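Local coordinates for stage III sporulation protein AH (Bacillus subtilis, PDB 3TUF), which takes part in forespore engulfment and forms with SpoIIQ a mother cell-forespore channel through which signalling activates sigma-G gene expression, at residues A149-E154 with I158-K163. Numbering follows the deposited sequence.
Sequences ALVNAE and INITVK
Leu150 and Thr161 each give their N-H to the other and accept at their O, and Asn152 and Asn159 repeat the arrangement two residues on along 149-154, a worked example of how an antiparallel hairpin is registered by main-chain bonds. Leu150 N reaches Thr161 O at 2.6 Å in a bent bond (146° at the hydrogen), whereas the return bond from Thr161 N is nearly straight (167°). Asn159 N reaches Asn152 O at 2.9 Å. Between these pairs, Val151 and Ile160 form a non-hydrogen-bonded pair, with CA-H...O contacts such as Ile160 CA to Leu150 O at 3.2 Å.

One face is apolar: Ala149 CB meets Val162 CG2 at 3.8 Å, both residues touching Ile141 of helix 114-143, and Val151 CG2 lies beside Ile160 CG2. Ile158 lays its two branches along the backbone where strand 149-152 ends. Its CG2, anti to the backbone N, sits 3.7 Å from Asn152 O, with Val151 CG1 more distant, while CD1 rests 3.8 Å from Ala153 CA. An alanine in place of Ile158 would probably open a gap beside the Ala153 backbone and the CG1 methyl of Val151.

The other face carries Leu150, Asn152, Asn159 and Thr161; Leu150 and Asn152 touch helix 84-107. Asn152 OD1 accepts Glu154 N in an Asx turn, while its ND2 is hydrogen-bonded to Tyr88 OH on that helix. The chemistry thus divides the work: amides set the register, aliphatic groups pack one face, and the Asn152 carboxamide ties the turn to the helix.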
loop_
_atom_site.group_PDB
_atom_site.type_symbol
_atom_site.label_atom_id
_atom_site.label_comp_id
_atom_site.label_asym_id
_atom_site.label_seq_id
_atom_site.Cartn_x
_atom_site.Cartn_y
_atom_site.Cartn_z
ATOM N N ALA B 149 -8.007 10.564 -3.498
ATOM C CA ALA B 149 -8.636 10.136 -2.255
ATOM C C ALA B 149 -7.618 9.577 -1.292
ATOM O O ALA B 149 -6.596 9.050 -1.720
ATOM C CB ALA B 149 -9.667 9.074 -2.525
ATOM N N LEU B 150 -7.926 9.626 0.008
ATOM C CA LEU B 150 -6.992 9.162 1.028
ATOM C C LEU B 150 -7.761 8.450 2.119
ATOM O O LEU B 150 -8.804 8.970 2.564
ATOM C CB LEU B 150 -6.279 10.382 1.578
ATOM C CG LEU B 150 -5.457 10.266 2.824
ATOM C CD1 LEU B 150 -4.274 9.398 2.562
ATOM C CD2 LEU B 150 -5.027 11.732 3.234
ATOM N N VAL B 151 -7.263 7.305 2.555
ATOM C CA VAL B 151 -8.061 6.383 3.353
ATOM C C VAL B 151 -7.175 5.775 4.401
ATOM O O VAL B 151 -6.145 5.127 4.097
ATOM C CB VAL B 151 -8.620 5.149 2.518
ATOM C CG1 VAL B 151 -9.290 4.040 3.448
ATOM C CG2 VAL B 151 -9.612 5.569 1.410
ATOM N N ASN B 152 -7.593 5.917 5.646
ATOM C CA ASN B 152 -6.856 5.323 6.740
ATOM C C ASN B 152 -7.841 4.453 7.462
ATOM O O ASN B 152 -8.853 4.942 7.999
ATOM C CB ASN B 152 -6.194 6.406 7.645
ATOM C CG ASN B 152 -5.537 5.814 8.918
ATOM O OD1 ASN B 152 -5.915 4.766 9.449
ATOM N ND2 ASN B 152 -4.554 6.525 9.425
ATOM N N ALA B 153 -7.545 3.164 7.453
ATOM C CA ALA B 153 -8.496 2.161 7.886
ATOM C C ALA B 153 -7.974 1.499 9.129
ATOM O O ALA B 153 -8.397 0.398 9.505
ATOM C CB ALA B 153 -8.685 1.131 6.786
ATOM N N GLU B 154 -7.043 2.165 9.786
ATOM C CA GLU B 154 -6.293 1.473 10.822
ATOM C C GLU B 154 -6.987 1.250 12.171
ATOM O O GLU B 154 -6.771 0.205 12.800
ATOM C CB GLU B 154 -4.949 2.116 11.042
ATOM C CG GLU B 154 -4.032 1.196 11.742
ATOM C CD GLU B 154 -2.640 1.776 11.820
ATOM O OE1 GLU B 154 -2.469 3.021 11.548
ATOM O OE2 GLU B 154 -1.726 0.976 12.153
ATOM N N ILE B 158 -12.760 4.503 10.299
ATOM C CA ILE B 158 -12.108 4.586 9.001
ATOM C C ILE B 158 -12.224 6.030 8.482
ATOM O O ILE B 158 -13.334 6.549 8.288
ATOM C CB ILE B 158 -12.839 3.714 7.967
ATOM C CG1 ILE B 158 -13.145 2.289 8.479
ATOM C CG2 ILE B 158 -12.107 3.711 6.685
ATOM C CD1 ILE B 158 -11.980 1.518 9.172
ATOM N N ASN B 159 -11.109 6.677 8.209
ATOM C CA ASN B 159 -11.144 8.053 7.735
ATOM C C ASN B 159 -10.842 8.107 6.310
ATOM O O ASN B 159 -9.870 7.461 5.860
ATOM C CB ASN B 159 -10.117 8.909 8.461
ATOM C CG ASN B 159 -10.598 9.265 9.787
ATOM O OD1 ASN B 159 -10.216 8.630 10.807
ATOM N ND2 ASN B 159 -11.541 10.231 9.821
ATOM N N ILE B 160 -11.641 8.875 5.588
ATOM C CA ILE B 160 -11.521 8.867 4.158
ATOM C C ILE B 160 -11.638 10.280 3.788
ATOM O O ILE B 160 -12.607 10.967 4.172
ATOM C CB ILE B 160 -12.712 8.197 3.520
ATOM C CG1 ILE B 160 -12.790 6.732 3.981
ATOM C CG2 ILE B 160 -12.734 8.397 1.913
ATOM C CD1 ILE B 160 -14.044 6.034 3.428
ATOM N N THR B 161 -10.655 10.741 3.029
ATOM C CA THR B 161 -10.674 12.133 2.633
ATOM C C THR B 161 -10.596 12.142 1.143
ATOM O O THR B 161 -9.789 11.397 0.523
ATOM C CB THR B 161 -9.532 12.961 3.282
ATOM O OG1 THR B 161 -9.407 12.570 4.659
ATOM C CG2 THR B 161 -9.826 14.491 3.178
ATOM N N VAL B 162 -11.460 12.966 0.572
ATOM C CA VAL B 162 -11.659 12.976 -0.850
ATOM C C VAL B 162 -11.476 14.434 -1.301
ATOM O O VAL B 162 -11.939 15.373 -0.635
ATOM C CB VAL B 162 -13.038 12.324 -1.131
ATOM C CG1 VAL B 162 -13.762 12.961 -2.284
ATOM C CG2 VAL B 162 -12.847 10.822 -1.326
ATOM N N LYS B 163 -10.710 14.634 -2.373
ATOM C CA LYS B 163 -10.611 15.949 -3.009
ATOM C C LYS B 163 -11.926 16.230 -3.699
ATOM O O LYS B 163 -12.371 15.395 -4.479
ATOM C CB LYS B 163 -9.498 15.941 -4.051
ATOM C CG LYS B 163 -8.148 16.492 -3.546
ATOM C CD LYS B 163 -8.134 18.022 -3.448
ATOM C CE LYS B 163 -6.703 18.585 -3.379
ATOM N NZ LYS B 163 -6.116 18.672 -4.745
#